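Local coordinates for protein sugar kinase, pfkB family (Thermotoga maritima, PDB 2AJR) that probably phosphorylates a sugar phosphate such as fructose 1-phosphate or a related substrate with ATP, as a magnesium-binding kinase of the pfkB (ribokinase-like) family, at residues A[124-128]-A[157-161]; A[72-78]-A[98-104]; A[140-144]-A[171-177]; A[58-62]-A[89-93]; A[20-24]-A[78-82]. All blocks are in the same frame, centred on the assembly; numbering follows the deposited sequence.

Contact 1 of 5, residues A[124-128]-A[157-161]; sequences PGPDV and PPGVN
A loop-to-loop contact, rich in proline, joins two connections of the ribokinase-like fold: segment 124-128 leads from strand 117-122 to helix 130-144, whereas the loop 157-161 leads from strand 149-153 to helix 164-174. Neither segment is regular. P157 to V160 form a type II beta turn, with P158 (phi/psi -56/144) and G159 (93/-7) at its corners and a weak closing bond of 3.5 Å from V160 N to P157 O. Glycine is required at G159, since a CB there would strike V128 O; G125 (99/172) also has a backbone open to glycine alone. CA atoms pair G125 with P157, D127 with P158 (5.0 Å) and V128 with G159. One hydrogen bond ties the loops, V128 N to P158 O at 3.1 Å and nearly straight (167°), and D127 CA adds a CA-H...O contact to the same P158 O at 3.5 Å. Beside this bond, apolar groups close up: V128 CG2 lies 3.7 Å from P157 CG, V128 CB 3.9 Å from V160 CG2, and P124 CB 4.3 Å from P158 CG; V128 and V160 are both t rotamers. D127 (chi1 m) forms a salt bridge with K45 of the second subunit, which also bonds G125 O. V128 and V160 touch V133 of helix 130-144, and V128 and P157 touch F73 of strand 68-75.

Contact 2 of 5, residues A[72-78]-A[98-104]; sequences GFVGGYM and VYVEGET
V74, T104 and E103 bury the most surface: V74 in the parallel pairing of strands 73-75 and 98-100 (short axes 4.6 Å apart at -43°), T104 and E103 in the loop after the second strand. Helix 76-89 completes the beta-alpha-beta unit. V74 pairs with Y99 and F73 with V98. The ladder runs V98 N to G72 O (2.9 Å), V74 N to V98 O (3.2 Å) and V100 N to V74 O (2.8 Å). V74 (chi1 m) sets CG2 3.6 Å from the Y99 ring centroid, a CH-pi contact. T104 (chi1 m) grips G75 twice: G75 N donates to T104 OG1 (2.9 Å) and T104 N to G75 O (3.1 Å). Water joins G76 N (2.9 Å) to V100 O (2.5 Å). E103, m at chi1 and chi2, accepts from Y77 N at OE2 (3.1 Å) and from selenomethionine M78 N at OE1 (3.0 Å). A carboxylate thus meets first-turn amides without helical acceptors, the textbook match of negative charge to a helix N terminus.

Contact 3 of 5, residues A[140-144]-A[171-177]; sequences YKMTL and LARERGV
The striking feature is an arginine laid against a leucine: the guanidinium of R175 has L144 CD1 over one face, 4.2 Å from R175 NH1, while K141 O lies at its edge, 3.4 Å from R175 NH1. R175 stands where helix 164-174 ends in a Schellman motif, a textbook way of stopping a helix with a residue of positive phi. G176 (65/20) is its C-prime residue; V177 N bonds A172 O and G176 N bonds R173 O, both at 3.0 Å, and V177 then leaves in an extended conformation (-86/131). The partner, 140-144, lies in the C-terminal part of helix 130-144, and the closest CA pairs are L144 with A172 at 6.6 Å and K141 with L171 at 7.1 Å. In this Rossmann-like alpha/beta fold the two helices are neighbours on one side of the main sheet, flanking strand 149-153, which links them in the chain. L144, rotamer mt, is the largest contributor: its CD1 is 4.0 Å from L171 CB, its CD2 4.2 Å from A172 CB and 4.4 Å from V177 CG2. L171 is likewise near mt, and its CD2 touches K141 CE at 3.7 Å. Y140 (chi1 t) presents its ring edge to L171, CE2 to CB 3.9 Å, and Y140 OH lies 3.4 Å from A172 CB while hydrogen bonded to L168 O. On the sheet side, Y140 packs on V150 and I152, and A172 on V150 and V179.

Contact 4 of 5, residues A[58-62]-A[89-93]; sequences SIALS and ISKLI
This contact belongs to the alpha/beta layer of the ribokinase-like domain, where helix 53-63 meets the turn that carries the chain from helix 76-89 into strand 93-100. The segment 58-62 is regular helix, with S62 N bonded to S58 O at 3.0 Å. In the other segment, I89 keeps helical angles (-68/-40), S90 is extended (-167/139), and S90 to I93 form a type I beta turn closed by I93 N to S90 O at 3.3 Å. S90 OG also accepts from L92 N at 3.0 Å, an ST turn. CA atoms are nearest for S62 and L92 (5.9 Å), S58 and I93 (6.6 Å), and I59 and I89 (7.3 Å). Between the segments the contact is van der Waals. S62 is the most covered residue: its CB lies 3.8 Å from S90 CB and 4.2 Å from I93 CG1. The p rotamer turns S62 OG back to I59 O, 2.6 Å away, so the hydroxyl is satisfied within its own helix. I59 and I89, both mt, meet tip to tip, CD1 to CD1 3.7 Å, and I93 CD1 is 4.3 Å from I59 CG1. L86 touches both I59 and I93, and S58 OG bonds T16 and S68. The turn closes the beta-alpha-beta crossover from strand 68-75 through helix 76-89 to strand 93-100, and helix 53-63, which precedes that unit, packs on it.

Contact 5 of 5, residues A[20-24]-A[78-82]; sequences NPALD and MGKIL
Strand 22-24 passes over helix 78-82 at 70°, the short axes 8.6 Å apart at their closest, with L23 and L82 the nearest CA pair at 6.4 Å. In the ribokinase-like fold this is where the small four-stranded sheet, to which strand 22-28 belongs, meets a helix of the main alpha/beta domain. N20 and P21 form the lead-in from strand 14-18; P21 (-65/164) and A22 (-145/152) are extended, and the helix is regular, L82 N bonding M78 O at 2.9 Å. Within its sheet, L23 pairs through the backbone with R105 and N107, and A22 with G51. The contact with the helix is van der Waals, made mainly by L23, whose CA-to-CB bond points toward it. L23 is near the mt rotamer: its CD1 lies 3.8 Å from CB of M78, a selenomethionine, and 3.5 Å from M78 O, while its CD2 is 4.0 Å from I81 CG2 and 4.3 Å from L82 CB. The M78 side chain starts toward the strand, but its selenium end leads off, and it packs on M48 of the second subunit; I81 touches M78 of that subunit. P21 and L82 share I55 of helix 53-63 as a further neighbour. L82, with chi1 t, brings CD1 to 3.9 Å from P21 CB and 3.3 Å from A22 O.

Contacts 1, 2 and 5 illustrate how several local contacts merge into one region: they touch one another, and each also touches the second subunit. Contacts 2 and 5 share M78 and have centres 8 Å apart, with F73 O 3.0 Å from P21 CD. Contact 1 lies 11 Å from contact 2, centre to centre, where V128 CG1 meets F73 CZ at 3.9 Å, and 14 Å from contact 5, where N20 ND2 is 2.9 Å from P124 O. Contacts 3 and 4 touch none of the others. Contact 4 does not reach the magnesium site of H267, A304, R307 and E309: its I59 side chain is about 11 Å from those of A304 and E309 and about 12 Å from the ion.

Contact 1 of 5, residues A[124-128]-A[157-161]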
# COMPACT_ATOMS: atom_id res chain seq x y z
N PRO A 124 -9.92 4.12 -5.00
CA PRO A 124 -11.20 4.16 -5.70
C PRO A 124 -11.43 3.04 -6.70
O PRO A 124 -12.58 2.74 -7.00
CB PRO A 124 -11.14 5.50 -6.43
CG PRO A 124 -9.69 5.69 -6.72
CD PRO A 124 -8.96 5.10 -5.54
N GLY A 125 -10.37 2.45 -7.25
CA GLY A 125 -10.51 1.47 -8.31
C GLY A 125 -10.28 2.07 -9.68
O GLY A 125 -10.20 3.28 -9.82
N PRO A 126 -10.21 1.22 -10.72
CA PRO A 126 -9.93 1.68 -12.09
C PRO A 126 -11.12 2.34 -12.75
O PRO A 126 -12.25 2.04 -12.40
CB PRO A 126 -9.63 0.38 -12.82
CG PRO A 126 -10.47 -0.62 -12.12
CD PRO A 126 -10.44 -0.23 -10.67
N ASP A 127 -10.86 3.21 -13.71
CA ASP A 127 -11.89 3.69 -14.62
C ASP A 127 -12.35 2.55 -15.51
O ASP A 127 -11.54 1.92 -16.18
CB ASP A 127 -11.35 4.79 -15.55
CG ASP A 127 -11.30 6.16 -14.91
OD1 ASP A 127 -11.54 6.29 -13.69
OD2 ASP A 127 -10.98 7.12 -15.64
N VAL A 128 -13.65 2.30 -15.53
CA VAL A 128 -14.23 1.33 -16.43
C VAL A 128 -14.96 2.06 -17.54
O VAL A 128 -15.69 3.01 -17.30
CB VAL A 128 -15.17 0.41 -15.66
CG1 VAL A 128 -15.89 -0.53 -16.61
CG2 VAL A 128 -14.38 -0.38 -14.59
N PRO A 157 -16.90 1.05 -9.36
CA PRO A 157 -15.70 1.78 -9.74
C PRO A 157 -16.06 3.03 -10.54
O PRO A 157 -17.16 3.10 -11.08
CB PRO A 157 -14.94 0.78 -10.61
CG PRO A 157 -16.00 -0.02 -11.25
CD PRO A 157 -17.11 -0.12 -10.23
N PRO A 158 -15.17 4.02 -10.58
CA PRO A 158 -15.39 5.24 -11.36
C PRO A 158 -15.69 4.96 -12.83
O PRO A 158 -15.12 4.04 -13.42
CB PRO A 158 -14.07 6.01 -11.23
CG PRO A 158 -13.39 5.47 -10.09
CD PRO A 158 -13.90 4.08 -9.84
N GLY A 159 -16.57 5.77 -13.41
CA GLY A 159 -16.91 5.65 -14.82
C GLY A 159 -18.13 4.79 -15.07
O GLY A 159 -18.61 4.70 -16.21
N VAL A 160 -18.63 4.14 -14.03
CA VAL A 160 -19.79 3.28 -14.14
C VAL A 160 -20.99 4.05 -13.65
O VAL A 160 -20.93 4.69 -12.61
CB VAL A 160 -19.63 2.04 -13.28
CG1 VAL A 160 -20.95 1.28 -13.20
CG2 VAL A 160 -18.50 1.18 -13.80
N ASN A 161 -22.08 3.99 -14.40
CA ASN A 161 -23.29 4.67 -13.99
C ASN A 161 -23.88 4.02 -12.74
O ASN A 161 -24.03 2.80 -12.67
CB ASN A 161 -24.32 4.69 -15.10
CG ASN A 161 -25.46 5.63 -14.80
OD1 ASN A 161 -26.29 5.35 -13.95
ND2 ASN A 161 -25.50 6.76 -15.49

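Contact 2 of 5, residues A[72-78]-A[98-104]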
# COMPACT_ATOMS: atom_id res chain seq x y z
N GLY A 72 -17.29 -9.41 -11.72
CA GLY A 72 -16.84 -8.03 -11.50
C GLY A 72 -15.81 -7.56 -12.52
O GLY A 72 -15.71 -8.10 -13.62
N PHE A 73 -15.03 -6.55 -12.15
CA PHE A 73 -13.96 -6.07 -13.01
C PHE A 73 -12.63 -6.27 -12.30
O PHE A 73 -12.53 -6.00 -11.13
CB PHE A 73 -14.13 -4.59 -13.33
CG PHE A 73 -15.42 -4.25 -14.00
CD1 PHE A 73 -15.65 -4.61 -15.32
CD2 PHE A 73 -16.41 -3.57 -13.32
CE1 PHE A 73 -16.85 -4.31 -15.95
CE2 PHE A 73 -17.62 -3.26 -13.95
CZ PHE A 73 -17.83 -3.64 -15.26
N VAL A 74 -11.61 -6.73 -13.02
CA VAL A 74 -10.27 -6.78 -12.49
C VAL A 74 -9.36 -6.21 -13.54
O VAL A 74 -9.71 -6.19 -14.73
CB VAL A 74 -9.83 -8.21 -12.17
CG1 VAL A 74 -10.80 -8.84 -11.18
CG2 VAL A 74 -9.71 -9.05 -13.46
N GLY A 75 -8.18 -5.74 -13.13
CA GLY A 75 -7.24 -5.25 -14.13
C GLY A 75 -5.81 -5.16 -13.68
O GLY A 75 -5.52 -5.16 -12.49
N GLY A 76 -4.91 -5.08 -14.65
CA GLY A 76 -3.48 -4.91 -14.39
C GLY A 76 -2.80 -5.95 -13.52
O GLY A 76 -3.27 -7.08 -13.39
N TYR A 77 -1.69 -5.55 -12.92
CA TYR A 77 -0.90 -6.40 -12.05
C TYR A 77 -1.67 -6.88 -10.82
O TYR A 77 -1.59 -8.05 -10.44
CB TYR A 77 0.34 -5.66 -11.55
CG TYR A 77 1.34 -5.28 -12.62
CD1 TYR A 77 2.01 -6.26 -13.36
CD2 TYR A 77 1.63 -3.94 -12.86
CE1 TYR A 77 2.96 -5.91 -14.32
CE2 TYR A 77 2.57 -3.57 -13.81
CZ TYR A 77 3.23 -4.56 -14.54
OH TYR A 77 4.15 -4.15 -15.48
N MSE A 78 -2.39 -5.95 -10.19
CA MSE A 78 -3.14 -6.28 -9.01
C MSE A 78 -4.26 -7.25 -9.37
O MSE A 78 -4.57 -8.18 -8.63
CB MSE A 78 -3.73 -5.01 -8.39
CG MSE A 78 -2.69 -3.98 -7.95
SE MSE A 78 -1.37 -4.68 -6.68
CE MSE A 78 0.14 -5.08 -7.81
N VAL A 98 -14.61 -9.50 -15.97
CA VAL A 98 -14.22 -8.76 -17.16
C VAL A 98 -12.91 -8.03 -16.86
O VAL A 98 -12.83 -7.28 -15.88
CB VAL A 98 -15.29 -7.74 -17.55
CG1 VAL A 98 -14.74 -6.74 -18.55
CG2 VAL A 98 -16.50 -8.47 -18.07
N TYR A 99 -11.91 -8.27 -17.70
CA TYR A 99 -10.59 -7.69 -17.54
C TYR A 99 -10.55 -6.31 -18.16
O TYR A 99 -10.91 -6.15 -19.31
CB TYR A 99 -9.54 -8.60 -18.18
CG TYR A 99 -9.30 -9.80 -17.31
CD1 TYR A 99 -10.21 -10.85 -17.29
CD2 TYR A 99 -8.20 -9.87 -16.46
CE1 TYR A 99 -10.04 -11.93 -16.47
CE2 TYR A 99 -8.01 -10.98 -15.64
CZ TYR A 99 -8.94 -11.99 -15.65
OH TYR A 99 -8.79 -13.09 -14.85
N VAL A 100 -10.13 -5.32 -17.38
CA VAL A 100 -10.14 -3.94 -17.81
C VAL A 100 -8.71 -3.40 -17.85
O VAL A 100 -7.80 -4.02 -17.32
CB VAL A 100 -11.04 -3.06 -16.88
CG1 VAL A 100 -12.47 -3.54 -16.93
CG2 VAL A 100 -10.55 -3.08 -15.42
N GLU A 101 -8.54 -2.27 -18.53
CA GLU A 101 -7.26 -1.57 -18.60
C GLU A 101 -7.22 -0.80 -17.29
O GLU A 101 -8.20 -0.17 -16.93
CB GLU A 101 -7.26 -0.63 -19.83
CG GLU A 101 -5.88 -0.18 -20.38
CD GLU A 101 -5.03 -1.33 -20.95
OE1 GLU A 101 -5.45 -1.96 -21.94
OE2 GLU A 101 -3.92 -1.59 -20.41
N GLY A 102 -6.14 -0.88 -16.54
CA GLY A 102 -6.11 -0.17 -15.25
C GLY A 102 -5.99 -1.14 -14.11
O GLY A 102 -6.29 -2.31 -14.26
N GLU A 103 -5.57 -0.64 -12.95
CA GLU A 103 -5.25 -1.50 -11.82
C GLU A 103 -6.42 -1.75 -10.88
O GLU A 103 -7.11 -0.81 -10.47
CB GLU A 103 -4.09 -0.90 -11.04
CG GLU A 103 -2.77 -0.88 -11.82
CD GLU A 103 -2.10 -2.25 -11.96
OE1 GLU A 103 -2.29 -3.10 -11.06
OE2 GLU A 103 -1.39 -2.47 -12.96
N THR A 104 -6.64 -3.01 -10.53
CA THR A 104 -7.48 -3.34 -9.41
C THR A 104 -6.89 -2.68 -8.16
O THR A 104 -5.69 -2.72 -7.94
CB THR A 104 -7.57 -4.84 -9.20
OG1 THR A 104 -8.31 -5.43 -10.28
CG2 THR A 104 -8.28 -5.16 -7.86
O HOH W 1 -5.85 -5.60 -17.38

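Contact 3 of 5, residues A[140-144]-A[171-177]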
# COMPACT_ATOMS: atom_id res chain seq x y z
N TYR A 140 -23.24 -11.19 -17.21
CA TYR A 140 -24.13 -11.25 -16.05
C TYR A 140 -25.42 -11.99 -16.43
O TYR A 140 -25.83 -12.91 -15.73
CB TYR A 140 -24.42 -9.84 -15.52
CG TYR A 140 -25.37 -9.80 -14.34
CD1 TYR A 140 -24.96 -10.15 -13.06
CD2 TYR A 140 -26.70 -9.40 -14.51
CE1 TYR A 140 -25.84 -10.11 -11.98
CE2 TYR A 140 -27.58 -9.36 -13.43
CZ TYR A 140 -27.15 -9.71 -12.17
OH TYR A 140 -28.05 -9.66 -11.12
N LYS A 141 -26.04 -11.58 -17.53
CA LYS A 141 -27.28 -12.22 -18.02
C LYS A 141 -27.08 -13.71 -18.21
O LYS A 141 -27.92 -14.50 -17.82
CB LYS A 141 -27.76 -11.59 -19.34
CG LYS A 141 -28.30 -10.18 -19.18
CD LYS A 141 -28.42 -9.44 -20.50
CE LYS A 141 -28.77 -7.96 -20.29
NZ LYS A 141 -28.35 -7.09 -21.44
N MSE A 142 -25.96 -14.09 -18.79
CA MSE A 142 -25.73 -15.48 -19.08
C MSE A 142 -25.63 -16.30 -17.81
O MSE A 142 -26.23 -17.35 -17.70
CB MSE A 142 -24.50 -15.65 -19.97
CG MSE A 142 -24.78 -15.14 -21.38
SE MSE A 142 -23.23 -15.05 -22.60
CE MSE A 142 -24.24 -14.64 -24.28
N THR A 143 -24.92 -15.78 -16.82
CA THR A 143 -24.72 -16.51 -15.59
C THR A 143 -26.01 -16.71 -14.77
O THR A 143 -26.13 -17.67 -14.00
CB THR A 143 -23.67 -15.80 -14.75
OG1 THR A 143 -22.56 -15.45 -15.59
CG2 THR A 143 -23.19 -16.68 -13.61
N LEU A 144 -26.99 -15.82 -14.94
CA LEU A 144 -28.22 -15.85 -14.13
C LEU A 144 -29.05 -17.14 -14.29
O LEU A 144 -29.64 -17.64 -13.32
CB LEU A 144 -29.09 -14.62 -14.43
CG LEU A 144 -28.64 -13.27 -13.85
CD1 LEU A 144 -29.57 -12.16 -14.28
CD2 LEU A 144 -28.55 -13.29 -12.33
N LEU A 171 -32.66 -7.44 -13.82
CA LEU A 171 -32.37 -8.62 -14.62
C LEU A 171 -32.50 -9.89 -13.79
O LEU A 171 -33.13 -10.86 -14.23
CB LEU A 171 -30.96 -8.51 -15.20
CG LEU A 171 -30.79 -7.43 -16.28
CD1 LEU A 171 -29.32 -7.01 -16.40
CD2 LEU A 171 -31.32 -7.94 -17.60
N ALA A 172 -31.92 -9.89 -12.58
CA ALA A 172 -31.98 -11.03 -11.67
C ALA A 172 -33.42 -11.39 -11.36
O ALA A 172 -33.86 -12.55 -11.47
CB ALA A 172 -31.23 -10.73 -10.39
N ARG A 173 -34.16 -10.35 -11.00
CA ARG A 173 -35.49 -10.49 -10.45
C ARG A 173 -36.51 -10.92 -11.52
O ARG A 173 -37.34 -11.79 -11.28
CB ARG A 173 -35.87 -9.17 -9.77
CG ARG A 173 -36.50 -9.29 -8.42
CD ARG A 173 -35.75 -10.12 -7.40
NE ARG A 173 -36.77 -10.84 -6.63
CZ ARG A 173 -37.18 -12.09 -6.85
NH1 ARG A 173 -36.61 -12.85 -7.78
NH2 ARG A 173 -38.14 -12.61 -6.11
N GLU A 174 -36.44 -10.33 -12.71
CA GLU A 174 -37.28 -10.77 -13.82
C GLU A 174 -37.12 -12.27 -14.11
O GLU A 174 -38.03 -12.89 -14.62
CB GLU A 174 -36.96 -9.96 -15.09
CG GLU A 174 -37.61 -8.57 -15.09
CD GLU A 174 -37.05 -7.61 -16.14
OE1 GLU A 174 -36.03 -7.92 -16.81
OE2 GLU A 174 -37.63 -6.51 -16.28
N ARG A 175 -35.98 -12.84 -13.76
CA ARG A 175 -35.67 -14.24 -14.06
C ARG A 175 -35.90 -15.13 -12.84
O ARG A 175 -35.45 -16.27 -12.81
CB ARG A 175 -34.21 -14.35 -14.50
CG ARG A 175 -33.96 -15.20 -15.72
CD ARG A 175 -32.77 -14.66 -16.52
NE ARG A 175 -33.02 -13.28 -16.96
CZ ARG A 175 -32.18 -12.57 -17.71
NH1 ARG A 175 -31.04 -13.09 -18.14
NH2 ARG A 175 -32.50 -11.32 -18.06
N GLY A 176 -36.59 -14.60 -11.83
CA GLY A 176 -36.86 -15.36 -10.61
C GLY A 176 -35.64 -15.73 -9.77
O GLY A 176 -35.71 -16.65 -8.96
N VAL A 177 -34.52 -15.02 -9.96
CA VAL A 177 -33.36 -15.24 -9.13
C VAL A 177 -33.47 -14.40 -7.85
O VAL A 177 -33.78 -13.20 -7.87
CB VAL A 177 -32.07 -14.94 -9.87
CG1 VAL A 177 -30.88 -15.14 -8.95
CG2 VAL A 177 -31.96 -15.84 -11.09

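Contact 4 of 5, residues A[58-62]-A[89-93]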
# COMPACT_ATOMS: atom_id res chain seq x y z
N SER A 58 -17.94 -14.86 -1.47
CA SER A 58 -17.49 -16.09 -2.11
C SER A 58 -16.52 -16.87 -1.23
O SER A 58 -16.64 -18.09 -1.09
CB SER A 58 -16.84 -15.82 -3.46
OG SER A 58 -17.82 -15.48 -4.44
N ILE A 59 -15.55 -16.19 -0.65
CA ILE A 59 -14.59 -16.85 0.25
C ILE A 59 -15.37 -17.45 1.43
O ILE A 59 -15.25 -18.63 1.72
CB ILE A 59 -13.45 -15.90 0.69
CG1 ILE A 59 -12.57 -15.53 -0.52
CG2 ILE A 59 -12.58 -16.53 1.81
CD1 ILE A 59 -11.74 -14.26 -0.37
N ALA A 60 -16.19 -16.63 2.09
CA ALA A 60 -17.08 -17.08 3.17
C ALA A 60 -17.92 -18.32 2.80
O ALA A 60 -17.94 -19.31 3.52
CB ALA A 60 -18.00 -15.95 3.59
N LEU A 61 -18.63 -18.26 1.68
CA LEU A 61 -19.43 -19.40 1.25
C LEU A 61 -18.57 -20.67 1.04
O LEU A 61 -19.01 -21.79 1.38
CB LEU A 61 -20.24 -19.07 0.00
CG LEU A 61 -21.38 -18.08 0.22
CD1 LEU A 61 -22.01 -17.69 -1.11
CD2 LEU A 61 -22.44 -18.63 1.18
N SER A 62 -17.36 -20.50 0.50
CA SER A 62 -16.46 -21.63 0.27
C SER A 62 -16.11 -22.36 1.58
O SER A 62 -16.12 -23.57 1.61
CB SER A 62 -15.19 -21.21 -0.46
OG SER A 62 -14.24 -20.66 0.44
N ILE A 89 -7.72 -20.21 -3.06
CA ILE A 89 -8.47 -20.35 -1.81
C ILE A 89 -9.40 -21.56 -1.84
O ILE A 89 -9.50 -22.25 -0.83
CB ILE A 89 -9.28 -19.09 -1.48
CG1 ILE A 89 -8.33 -17.92 -1.22
CG2 ILE A 89 -10.16 -19.32 -0.24
CD1 ILE A 89 -9.00 -16.68 -0.75
N SER A 90 -10.04 -21.84 -2.97
CA SER A 90 -10.96 -22.98 -3.07
C SER A 90 -11.38 -23.36 -4.50
O SER A 90 -11.69 -22.50 -5.31
CB SER A 90 -12.24 -22.69 -2.27
OG SER A 90 -13.08 -23.83 -2.23
N LYS A 91 -11.43 -24.66 -4.77
CA LYS A 91 -12.02 -25.18 -6.01
C LYS A 91 -13.50 -24.77 -6.14
O LYS A 91 -14.08 -24.80 -7.23
CB LYS A 91 -11.88 -26.72 -6.06
N LEU A 92 -14.12 -24.39 -5.03
CA LEU A 92 -15.53 -24.05 -5.02
C LEU A 92 -15.87 -22.69 -5.65
O LEU A 92 -17.03 -22.45 -6.00
CB LEU A 92 -16.06 -24.12 -3.58
CG LEU A 92 -15.98 -25.50 -2.92
CD1 LEU A 92 -16.86 -25.53 -1.70
CD2 LEU A 92 -16.42 -26.59 -3.90
N ILE A 93 -14.88 -21.82 -5.81
CA ILE A 93 -15.08 -20.51 -6.41
C ILE A 93 -14.65 -20.57 -7.86
O ILE A 93 -13.54 -20.97 -8.14
CB ILE A 93 -14.25 -19.43 -5.72
CG1 ILE A 93 -14.50 -19.44 -4.22
CG2 ILE A 93 -14.60 -18.03 -6.27
CD1 ILE A 93 -13.59 -18.53 -3.46

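Contact 5 of 5, residues A[20-24]-A[78-82]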
# COMPACT_ATOMS: atom_id res chain seq x y z
N ASN A 20 -16.16 -3.55 -7.80
CA ASN A 20 -14.93 -2.87 -7.38
C ASN A 20 -14.10 -3.74 -6.42
O ASN A 20 -13.97 -3.42 -5.24
CB ASN A 20 -15.30 -1.53 -6.74
CG ASN A 20 -14.14 -0.51 -6.77
OD1 ASN A 20 -13.09 -0.76 -7.35
ND2 ASN A 20 -14.34 0.64 -6.11
N PRO A 21 -13.50 -4.82 -6.92
CA PRO A 21 -12.71 -5.68 -6.05
C PRO A 21 -11.48 -5.00 -5.50
O PRO A 21 -11.07 -3.97 -6.03
CB PRO A 21 -12.22 -6.78 -7.00
CG PRO A 21 -13.10 -6.70 -8.18
CD PRO A 21 -13.46 -5.27 -8.32
N ALA A 22 -10.88 -5.58 -4.46
CA ALA A 22 -9.64 -5.03 -3.93
C ALA A 22 -8.72 -6.14 -3.43
O ALA A 22 -9.19 -7.20 -3.06
CB ALA A 22 -9.93 -4.03 -2.83
N LEU A 23 -7.42 -5.89 -3.48
CA LEU A 23 -6.46 -6.62 -2.66
C LEU A 23 -6.35 -5.90 -1.32
O LEU A 23 -6.05 -4.72 -1.27
CB LEU A 23 -5.09 -6.64 -3.32
CG LEU A 23 -5.01 -7.59 -4.50
CD1 LEU A 23 -3.81 -7.27 -5.36
CD2 LEU A 23 -4.95 -9.01 -3.97
N ASP A 24 -6.62 -6.61 -0.24
CA ASP A 24 -6.54 -6.03 1.08
C ASP A 24 -5.15 -6.31 1.62
O ASP A 24 -4.75 -7.47 1.73
CB ASP A 24 -7.58 -6.65 2.01
CG ASP A 24 -8.95 -6.06 1.83
OD1 ASP A 24 -9.05 -4.81 1.73
OD2 ASP A 24 -9.94 -6.85 1.80
N MSE A 78 -2.39 -5.95 -10.19
CA MSE A 78 -3.14 -6.28 -9.01
C MSE A 78 -4.26 -7.25 -9.37
O MSE A 78 -4.57 -8.18 -8.63
CB MSE A 78 -3.73 -5.01 -8.39
CG MSE A 78 -2.69 -3.98 -7.95
SE MSE A 78 -1.37 -4.68 -6.68
CE MSE A 78 0.14 -5.08 -7.81
N GLY A 79 -4.84 -7.04 -10.54
CA GLY A 79 -5.88 -7.93 -11.01
C GLY A 79 -5.38 -9.36 -11.08
O GLY A 79 -6.06 -10.27 -10.62
N LYS A 80 -4.19 -9.55 -11.64
CA LYS A 80 -3.64 -10.89 -11.81
C LYS A 80 -3.43 -11.58 -10.48
O LYS A 80 -3.78 -12.75 -10.32
CB LYS A 80 -2.30 -10.86 -12.56
CG LYS A 80 -1.54 -12.20 -12.51
CD LYS A 80 -0.57 -12.40 -13.69
CE LYS A 80 0.23 -13.73 -13.60
NZ LYS A 80 0.77 -14.01 -12.19
N ILE A 81 -2.86 -10.85 -9.53
CA ILE A 81 -2.67 -11.37 -8.20
C ILE A 81 -4.02 -11.77 -7.60
O ILE A 81 -4.15 -12.85 -7.05
CB ILE A 81 -2.00 -10.35 -7.27
CG1 ILE A 81 -0.59 -10.01 -7.77
CG2 ILE A 81 -1.93 -10.88 -5.83
CD1 ILE A 81 -0.02 -8.77 -7.07
N LEU A 82 -5.01 -10.90 -7.72
CA LEU A 82 -6.33 -11.18 -7.11
C LEU A 82 -6.90 -12.49 -7.61
O LEU A 82 -7.31 -13.33 -6.81
CB LEU A 82 -7.32 -10.04 -7.37
CG LEU A 82 -8.64 -10.04 -6.59
CD1 LEU A 82 -8.94 -8.64 -6.03
CD2 LEU A 82 -9.80 -10.52 -7.43